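Local coordinates for protein Dr hemagglutinin structural subunit (Escherichia coli, PDB 1UT1) that mediates adherence of uropathogenic E. coli to the upper urinary tract as a fimbrial adhesin that binds the Dr blood group antigen, at residues Thr20-Thr25 with Gly42-Ala47; Ala48-Val53 with Leu90-Arg95; Leu67-Asp72 with Gly77-Ile82. The protein carries 3 engineered substitutions. All coordinates share one frame; numbering follows the deposited sequence. Where two conformers were deposited one is given.

Contact 1. Residues Thr20-Thr25 with Gly42-Ala47; sequences TKLTVT and GQLTDA. With EDO (1,2-ethanediol), chain H.
L44 puts its two methyl branches against two side chains of strand 16-25, L22 and V24. L22 and L44 run past each other in opposite senses, L22 CD2 lying 4.0 Å from L44 CD2. V24 lies across the other branch at a slant. L44 CD1 sits 3.9 Å from V24 CG1 and 4.0 Å from V24 CG2, so it meets both arms of the valine. V24 CG1 is anti to the backbone N (chi1 174°), which leaves CG2 beside that N and lets the two arms fork toward the leucine. L44 is the centre of an inverse gamma turn. The turn is closed by a weak hydrogen bond of 2.9 Å from T45 N to Q43 O, and it probably helps direct the side chain of L44 inward from the loop. K39 and T132 also pack on L44. Away from the leucine, O2 of a 1,2-ethanediol, probably from the crystallisation liquor, donates a hydrogen bond of 2.7 Å to V24 O. The diol is also bonded to G15 O of the second subunit, so it bridges two chains. Both segments fall in the predicted receptor-binding region. Across the two segments the contact is wholly aliphatic and buried. The loop after strand 38-40 is therefore held to segment 20-25 by apolar side chains, while the backbone of L22 and V24 pairs with Y137 and G135 of strand 135-147.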
loop_
_atom_site.group_PDB
_atom_site.type_symbol
_atom_site.label_atom_id
_atom_site.label_comp_id
_atom_site.label_asym_id
_atom_site.label_seq_id
_atom_site.Cartn_x
_atom_site.Cartn_y
_atom_site.Cartn_z
ATOM N N THR A 20 -11.268 -2.336 -5.148
ATOM C CA THR A 20 -11.884 -3.638 -4.843
ATOM C C THR A 20 -10.932 -4.716 -5.317
ATOM O O THR A 20 -10.524 -4.726 -6.474
ATOM C CB THR A 20 -13.237 -3.787 -5.591
ATOM O OG1 THR A 20 -14.162 -2.801 -5.087
ATOM C CG2 THR A 20 -13.832 -5.205 -5.391
ATOM N N LYS A 21 -10.495 -5.558 -4.392
ATOM C CA LYS A 21 -9.469 -6.544 -4.674
ATOM C C LYS A 21 -9.995 -7.934 -4.422
ATOM O O LYS A 21 -10.831 -8.158 -3.506
ATOM C CB LYS A 21 -8.274 -6.305 -3.763
ATOM C CG LYS A 21 -7.538 -5.001 -4.058
ATOM C CD LYS A 21 -6.243 -4.909 -3.239
ATOM C CE LYS A 21 -5.664 -3.489 -3.263
ATOM N NZ LYS A 21 -5.041 -3.100 -1.954
ATOM N N LEU A 22 -9.493 -8.882 -5.205
ATOM C CA LEU A 22 -9.890 -10.264 -5.024
ATOM C C LEU A 22 -8.726 -11.136 -5.461
ATOM O O LEU A 22 -8.213 -10.948 -6.530
ATOM C CB LEU A 22 -11.141 -10.586 -5.905
ATOM C CG LEU A 22 -11.522 -12.068 -5.960
ATOM C CD1 LEU A 22 -12.018 -12.501 -4.647
ATOM C CD2 LEU A 22 -12.547 -12.362 -7.065
ATOM N N THR A 23 -8.353 -12.114 -4.644
ATOM C CA THR A 23 -7.399 -13.121 -5.063
ATOM C C THR A 23 -8.179 -14.380 -5.450
ATOM O O THR A 23 -9.005 -14.887 -4.673
ATOM C CB THR A 23 -6.396 -13.442 -3.950
ATOM O OG1 THR A 23 -5.600 -12.271 -3.693
ATOM C CG2 THR A 23 -5.504 -14.609 -4.365
ATOM N N VAL A 24 -7.924 -14.864 -6.661
ATOM C CA VAL A 24 -8.596 -16.050 -7.195
ATOM C C VAL A 24 -7.620 -17.233 -7.044
ATOM O O VAL A 24 -6.429 -17.098 -7.322
ATOM C CB VAL A 24 -8.960 -15.853 -8.691
ATOM C CG1 VAL A 24 -9.535 -17.177 -9.318
ATOM C CG2 VAL A 24 -9.990 -14.718 -8.815
ATOM N N THR A 25 -8.114 -18.341 -6.510
ATOM C CA THR A 25 -7.274 -19.510 -6.316
ATOM C C THR A 25 -7.865 -20.768 -6.960
ATOM O O THR A 25 -9.010 -20.755 -7.466
ATOM C CB THR A 25 -7.069 -19.786 -4.812
ATOM O OG1 THR A 25 -8.233 -20.434 -4.258
ATOM C CG2 THR A 25 -6.792 -18.485 -4.056
ATOM N N GLY A 42 -13.939 -21.702 -8.763
ATOM C CA GLY A 42 -15.252 -22.362 -8.762
ATOM C C GLY A 42 -16.325 -21.512 -8.087
ATOM O O GLY A 42 -17.514 -21.742 -8.301
ATOM N N GLN A 43 -15.912 -20.544 -7.254
ATOM C CA GLN A 43 -16.847 -19.659 -6.548
ATOM C C GLN A 43 -17.234 -18.449 -7.402
ATOM O O GLN A 43 -18.040 -17.617 -6.982
ATOM C CB GLN A 43 -16.233 -19.167 -5.252
ATOM C CG GLN A 43 -16.208 -20.203 -4.155
ATOM C CD GLN A 43 -15.648 -19.636 -2.874
ATOM O OE1 GLN A 43 -16.392 -19.212 -1.972
ATOM N NE2 GLN A 43 -14.347 -19.474 -2.852
ATOM N N LEU A 44 -16.612 -18.336 -8.580
ATOM C CA LEU A 44 -16.892 -17.251 -9.488
ATOM C C LEU A 44 -18.115 -17.548 -10.343
ATOM O O LEU A 44 -18.063 -17.478 -11.556
ATOM C CB LEU A 44 -15.669 -16.903 -10.341
ATOM C CG LEU A 44 -14.421 -16.547 -9.494
ATOM C CD1 LEU A 44 -13.216 -16.335 -10.445
ATOM C CD2 LEU A 44 -14.691 -15.282 -8.686
ATOM N N THR A 45 -19.220 -17.850 -9.664
ATOM C CA THR A 45 -20.481 -18.152 -10.333
ATOM C C THR A 45 -21.223 -16.861 -10.701
ATOM O O THR A 45 -20.824 -15.753 -10.312
ATOM C CB THR A 45 -21.354 -19.042 -9.452
ATOM O OG1 THR A 45 -21.657 -18.355 -8.230
ATOM C CG2 THR A 45 -20.614 -20.350 -9.133
ATOM N N ASP A 46 -22.240 -16.989 -11.551
ATOM C CA ASP A 46 -22.951 -15.812 -12.040
ATOM C C ASP A 46 -23.568 -15.022 -10.879
ATOM O O ASP A 46 -24.224 -15.602 -9.988
ATOM C CB ASP A 46 -24.033 -16.220 -13.025
ATOM C CG ASP A 46 -24.676 -15.026 -13.724
ATOM O OD1 ASP A 46 -25.801 -15.199 -14.262
ATOM O OD2 ASP A 46 -24.049 -13.953 -13.805
ATOM N N ALA A 47 -23.305 -13.719 -10.875
ATOM C CA ALA A 47 -23.753 -12.799 -9.815
ATOM C C ALA A 47 -23.075 -12.956 -8.448
ATOM O O ALA A 47 -23.522 -12.350 -7.449
ATOM C CB ALA A 47 -25.310 -12.803 -9.687
HETATM C C1 EDO H . -2.467 -15.945 -6.937
HETATM O O1 EDO H . -2.012 -15.800 -5.600
HETATM C C2 EDO H . -2.867 -17.401 -7.158
HETATM O O2 EDO H . -3.988 -17.722 -6.321
#

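Contact 2. Residues Ala48-Val53 with Leu90-Arg95; sequences APIGPV and LYVNIR
I50 and L90 meet end on, with I50 CD1 4.1 Å from L90 CD2. One carbon back along the isoleucine, I50 CG1 lies 4.3 Å from V92 CG1. I50 was deposited in two conformers, and these distances hold for the one given. I50 thus sets successive carbons of one branch against two residues of strand 89-96. Its CG1 is anti to the carbonyl carbon (chi1 -61°), and this sends the longer branch toward that strand. L22 and L81 also touch I50, and V125 packs on it too. L90 is flanked by L22 and L44, and V92 by L81 and I123. Further out, the backbone probably helps set these groups in place. I50 and G51 both face I123, a classic beta bulge in the pairing of strand 49-58 with strand 118-125. Strand 89-96 pairs with strand 118-125 as well. L90 is hydrogen-bonded to L81 of strand 78-83 through the backbone. P49 O accepts a hydrogen bond from K39 NZ. I50, L90 and V92 are part of the apolar core of the immunoglobulin-like beta fold. All three are buried, and only methyl and methylene carbons meet. This patch therefore joins the two strands by van der Waals packing and solvent exclusion.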
loop_
_atom_site.group_PDB
_atom_site.type_symbol
_atom_site.label_atom_id
_atom_site.label_comp_id
_atom_site.label_asym_id
_atom_site.label_seq_id
_atom_site.Cartn_x
_atom_site.Cartn_y
_atom_site.Cartn_z
ATOM N N ALA A 48 -22.012 -13.766 -8.363
ATOM C CA ALA A 48 -21.328 -13.918 -7.088
ATOM C C ALA A 48 -20.802 -12.552 -6.682
ATOM O O ALA A 48 -20.266 -11.812 -7.511
ATOM C CB ALA A 48 -20.216 -14.888 -7.185
ATOM N N PRO A 49 -20.952 -12.205 -5.411
ATOM C CA PRO A 49 -20.534 -10.874 -4.976
ATOM C C PRO A 49 -19.031 -10.802 -4.826
ATOM O O PRO A 49 -18.400 -11.710 -4.313
ATOM C CB PRO A 49 -21.218 -10.729 -3.607
ATOM C CG PRO A 49 -21.287 -12.176 -3.087
ATOM C CD PRO A 49 -21.402 -13.061 -4.281
ATOM N N ILE A 50 -18.457 -9.747 -5.371
ATOM C CA ILE A 50 -17.024 -9.476 -5.196
ATOM C C ILE A 50 -16.854 -8.605 -3.962
ATOM O O ILE A 50 -16.073 -8.942 -3.076
ATOM C CB ILE A 50 -16.405 -8.825 -6.428
ATOM C CG1 ILE A 50 -16.530 -9.755 -7.647
ATOM C CG2 ILE A 50 -14.900 -8.521 -6.174
ATOM C CD1 ILE A 50 -15.717 -11.019 -7.533
ATOM N N GLY A 51 -17.682 -7.570 -3.829
ATOM C CA GLY A 51 -17.672 -6.783 -2.597
ATOM C C GLY A 51 -18.502 -5.523 -2.772
ATOM O O GLY A 51 -18.876 -5.169 -3.870
ATOM N N PRO A 52 -18.797 -4.858 -1.669
ATOM C CA PRO A 52 -19.503 -3.596 -1.719
ATOM C C PRO A 52 -18.496 -2.439 -1.845
ATOM O O PRO A 52 -17.365 -2.519 -1.355
ATOM C CB PRO A 52 -20.174 -3.521 -0.322
ATOM C CG PRO A 52 -19.133 -4.209 0.596
ATOM C CD PRO A 52 -18.493 -5.295 -0.277
ATOM N N VAL A 53 -18.975 -1.317 -2.362
ATOM C CA VAL A 53 -18.186 -0.065 -2.353
ATOM C C VAL A 53 -19.118 1.015 -1.824
ATOM O O VAL A 53 -20.169 1.274 -2.428
ATOM C CB VAL A 53 -17.718 0.312 -3.776
ATOM C CG1 VAL A 53 -16.966 1.628 -3.752
ATOM C CG2 VAL A 53 -16.827 -0.798 -4.361
ATOM N N LEU A 90 -11.897 -10.195 -15.181
ATOM C CA LEU A 90 -13.030 -10.814 -14.481
ATOM C C LEU A 90 -14.177 -9.824 -14.631
ATOM O O LEU A 90 -14.159 -8.750 -14.013
ATOM C CB LEU A 90 -12.690 -11.016 -13.010
ATOM C CG LEU A 90 -13.766 -11.599 -12.092
ATOM C CD1 LEU A 90 -14.203 -13.002 -12.617
ATOM C CD2 LEU A 90 -13.161 -11.730 -10.652
ATOM N N TYR A 91 -15.097 -10.113 -15.560
ATOM C CA TYR A 91 -16.170 -9.178 -15.878
ATOM C C TYR A 91 -17.126 -9.066 -14.719
ATOM O O TYR A 91 -17.554 -10.078 -14.138
ATOM C CB TYR A 91 -16.916 -9.641 -17.108
ATOM C CG TYR A 91 -16.058 -9.516 -18.345
ATOM C CD1 TYR A 91 -15.368 -10.609 -18.846
ATOM C CD2 TYR A 91 -15.930 -8.295 -18.990
ATOM C CE1 TYR A 91 -14.577 -10.497 -19.996
ATOM C CE2 TYR A 91 -15.115 -8.166 -20.110
ATOM C CZ TYR A 91 -14.434 -9.271 -20.592
ATOM O OH TYR A 91 -13.694 -9.152 -21.767
ATOM N N VAL A 92 -17.567 -7.843 -14.471
ATOM C CA VAL A 92 -18.500 -7.607 -13.381
ATOM C C VAL A 92 -19.651 -6.691 -13.781
ATOM O O VAL A 92 -19.507 -5.831 -14.667
ATOM C CB VAL A 92 -17.777 -6.972 -12.137
ATOM C CG1 VAL A 92 -16.765 -7.966 -11.524
ATOM C CG2 VAL A 92 -17.070 -5.609 -12.494
ATOM N N ASN A 93 -20.725 -6.767 -12.985
ATOM C CA ASN A 93 -21.796 -5.773 -13.007
ATOM C C ASN A 93 -21.630 -4.900 -11.785
ATOM O O ASN A 93 -21.139 -5.349 -10.754
ATOM C CB ASN A 93 -23.154 -6.439 -12.929
ATOM C CG ASN A 93 -23.564 -7.046 -14.238
ATOM O OD1 ASN A 93 -23.431 -6.423 -15.304
ATOM N ND2 ASN A 93 -23.995 -8.293 -14.186
ATOM N N ILE A 94 -21.989 -3.637 -11.937
ATOM C CA ILE A 94 -21.902 -2.649 -10.862
ATOM C C ILE A 94 -23.310 -2.140 -10.662
ATOM O O ILE A 94 -23.964 -1.719 -11.622
ATOM C CB ILE A 94 -21.007 -1.467 -11.316
ATOM C CG1 ILE A 94 -19.580 -1.996 -11.608
ATOM C CG2 ILE A 94 -20.996 -0.363 -10.285
ATOM C CD1 ILE A 94 -18.607 -0.905 -12.158
ATOM N N ARG A 95 -23.822 -2.252 -9.436
ATOM C CA ARG A 95 -25.235 -1.972 -9.186
ATOM C C ARG A 95 -25.450 -1.339 -7.797
ATOM O O ARG A 95 -25.098 -1.937 -6.800
ATOM C CB ARG A 95 -26.032 -3.290 -9.271
ATOM C CG ARG A 95 -27.539 -3.110 -9.099
ATOM C CD ARG A 95 -28.280 -4.375 -9.450
ATOM N NE ARG A 95 -28.259 -5.336 -8.346
ATOM C CZ ARG A 95 -27.550 -6.467 -8.327
ATOM N NH1 ARG A 95 -26.763 -6.794 -9.353
ATOM N NH2 ARG A 95 -27.607 -7.266 -7.270
#

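Contact 3. Residues Leu67-Asp72 with Gly77-Ile82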
loop_
_atom_site.group_PDB
_atom_site.type_symbol
_atom_site.label_atom_id
_atom_site.label_comp_id
_atom_site.label_asym_id
_atom_site.label_seq_id
_atom_site.Cartn_x
_atom_site.Cartn_y
_atom_site.Cartn_z
ATOM N N LEU A 67 -18.710 7.580 -10.810
ATOM C CA LEU A 67 -17.532 6.815 -10.462
ATOM C C LEU A 67 -16.827 6.486 -11.768
ATOM O O LEU A 67 -17.461 5.997 -12.722
ATOM C CB LEU A 67 -17.949 5.499 -9.788
ATOM C CG LEU A 67 -18.905 5.658 -8.615
ATOM C CD1 LEU A 67 -19.382 4.236 -8.179
ATOM C CD2 LEU A 67 -18.175 6.352 -7.467
ATOM N N LYS A 68 -15.535 6.741 -11.821
ATOM C CA LYS A 68 -14.787 6.427 -13.024
ATOM C C LYS A 68 -13.874 5.249 -12.727
ATOM O O LYS A 68 -13.077 5.290 -11.793
ATOM C CB LYS A 68 -13.938 7.637 -13.477
ATOM C CG LYS A 68 -13.029 7.289 -14.679
ATOM C CD LYS A 68 -13.033 8.388 -15.684
ATOM C CE LYS A 68 -12.278 7.984 -16.965
ATOM N NZ LYS A 68 -11.552 6.694 -16.818
ATOM N N ALA A 69 -13.941 4.235 -13.577
ATOM C CA ALA A 69 -13.048 3.103 -13.466
ATOM C C ALA A 69 -11.668 3.479 -14.043
ATOM O O ALA A 69 -11.560 4.243 -15.012
ATOM C CB ALA A 69 -13.629 1.912 -14.221
ATOM N N ASP A 70 -10.626 2.908 -13.478
ATOM C CA ASP A 70 -9.295 3.062 -14.054
ATOM C C ASP A 70 -9.341 2.592 -15.511
ATOM O O ASP A 70 -10.104 1.701 -15.871
ATOM C CB ASP A 70 -8.308 2.196 -13.294
ATOM C CG ASP A 70 -7.548 2.973 -12.198
ATOM O OD1 ASP A 70 -7.999 4.071 -11.785
ATOM O OD2 ASP A 70 -6.554 2.419 -11.672
ATOM N N THR A 71 -8.496 3.181 -16.349
ATOM C CA THR A 71 -8.423 2.803 -17.749
ATOM C C THR A 71 -8.330 1.304 -17.958
ATOM O O THR A 71 -8.861 0.775 -18.929
ATOM C CB THR A 71 -7.166 3.469 -18.437
ATOM O OG1 THR A 71 -7.206 4.888 -18.232
ATOM C CG2 THR A 71 -7.159 3.184 -19.934
ATOM N N ASP A 72 -7.575 0.629 -17.100
ATOM C CA ASP A 72 -7.358 -0.798 -17.266
ATOM C C ASP A 72 -8.538 -1.676 -16.860
ATOM O O ASP A 72 -8.441 -2.917 -16.910
ATOM C CB ASP A 72 -6.092 -1.234 -16.543
ATOM C CG ASP A 72 -4.830 -0.730 -17.236
ATOM O OD1 ASP A 72 -4.890 -0.520 -18.466
ATOM O OD2 ASP A 72 -3.801 -0.537 -16.552
ATOM N N GLY A 77 -17.948 -0.688 -23.144
ATOM C CA GLY A 77 -19.120 -0.664 -22.266
ATOM C C GLY A 77 -19.118 -1.756 -21.188
ATOM O O GLY A 77 -20.113 -1.942 -20.497
ATOM N N LYS A 78 -17.983 -2.426 -21.014
ATOM C CA LYS A 78 -17.857 -3.478 -19.988
ATOM C C LYS A 78 -16.824 -3.131 -18.922
ATOM O O LYS A 78 -15.735 -2.639 -19.236
ATOM C CB LYS A 78 -17.478 -4.817 -20.632
ATOM C CG LYS A 78 -18.626 -5.482 -21.366
ATOM C CD LYS A 78 -18.199 -6.780 -22.009
ATOM C CE LYS A 78 -19.364 -7.400 -22.773
ATOM N NZ LYS A 78 -20.670 -6.767 -22.401
ATOM N N PHE A 79 -17.154 -3.442 -17.664
ATOM C CA PHE A 79 -16.217 -3.266 -16.550
ATOM C C PHE A 79 -15.667 -4.647 -16.169
ATOM O O PHE A 79 -16.359 -5.670 -16.278
ATOM C CB PHE A 79 -16.949 -2.719 -15.315
ATOM C CG PHE A 79 -17.426 -1.306 -15.473
ATOM C CD1 PHE A 79 -18.745 -1.040 -15.789
ATOM C CD2 PHE A 79 -16.537 -0.236 -15.297
ATOM C CE1 PHE A 79 -19.206 0.293 -15.878
ATOM C CE2 PHE A 79 -16.960 1.077 -15.426
ATOM C CZ PHE A 79 -18.288 1.346 -15.757
ATOM N N PHE A 80 -14.454 -4.651 -15.625
ATOM C CA PHE A 80 -13.857 -5.907 -15.162
ATOM C C PHE A 80 -12.767 -5.611 -14.178
ATOM O O PHE A 80 -12.101 -4.562 -14.278
ATOM C CB PHE A 80 -13.287 -6.743 -16.344
ATOM C CG PHE A 80 -12.627 -5.914 -17.425
ATOM C CD1 PHE A 80 -11.284 -5.558 -17.329
ATOM C CD2 PHE A 80 -13.368 -5.471 -18.526
ATOM C CE1 PHE A 80 -10.672 -4.758 -18.318
ATOM C CE2 PHE A 80 -12.782 -4.619 -19.500
ATOM C CZ PHE A 80 -11.431 -4.292 -19.399
ATOM N N LEU A 81 -12.592 -6.506 -13.211
ATOM C CA LEU A 81 -11.383 -6.488 -12.398
ATOM C C LEU A 81 -10.298 -6.989 -13.349
ATOM O O LEU A 81 -10.577 -7.762 -14.261
ATOM C CB LEU A 81 -11.474 -7.451 -11.215
ATOM C CG LEU A 81 -12.141 -6.878 -9.963
ATOM C CD1 LEU A 81 -13.608 -6.779 -10.223
ATOM C CD2 LEU A 81 -11.865 -7.812 -8.760
ATOM N N ILE A 82 -9.074 -6.536 -13.128
ATOM C CA ILE A 82 -7.960 -6.909 -13.989
ATOM C C ILE A 82 -6.849 -7.535 -13.149
ATOM O O ILE A 82 -6.630 -7.137 -12.013
ATOM C CB ILE A 82 -7.426 -5.669 -14.782
ATOM C CG1 ILE A 82 -6.516 -6.125 -15.954
ATOM C CG2 ILE A 82 -6.710 -4.684 -13.855
ATOM C CD1 ILE A 82 -7.282 -6.804 -17.128
#
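A69 and F79 meet inside the immunoglobulin-like beta fold of this fimbrial adhesin, where the end of strand 64-69 comes near strand 78-83. A69 CB lies in the plane of the F79 ring, at its edge, 3.6 Å from CE2 and 3.8 Å from CD2. F79 has CG anti to its carbonyl carbon (chi1 -69°), and this swings the ring across to the alanine although its CB does not point there. F80 takes a different rotamer. Its CG stands between the backbone N and the carbonyl carbon (chi1 38°), and the ring comes round to the D72 carbonyl. F80 CE1 is 3.2 Å from D72 O, in an oblique approach. The same oxygen also meets I82, whose CB is 3.6 Å from D72 O. The D72 carbonyl is thus bordered by an aromatic and an aliphatic side chain. The F80 ring also meets Y91, with the two planes at about 75°. L141 and F74 pack on A69. Beside this alanine, K68 reaches forward along its own strand: K68 NZ donates a hydrogen bond of 3.0 Å to A69 O.

Contacts 1 and 2 and the A69-F79 part of contact 3 lie in the apolar interior. Contacts 1 and 2 have centres about 9 Å apart and touch: L22 CD2 lies 3.5 Å from I50 CD1. Contact 3 joins contact 2 through neighbouring strands, with centres about 11 Å apart. V92 N and F79 O are 3.1 Å apart, a probable backbone hydrogen bond, and I94 CD1 packs on the F79 ring. Contacts 1 and 3 are farther apart, about 16 Å between centres, yet L81 CD2 reaches L22 CB at 4.0 Å. Contact 1 and segment 48-53 belong to the predicted receptor-binding region, which contact 3 does not enter. The bound diol lies at contact 1.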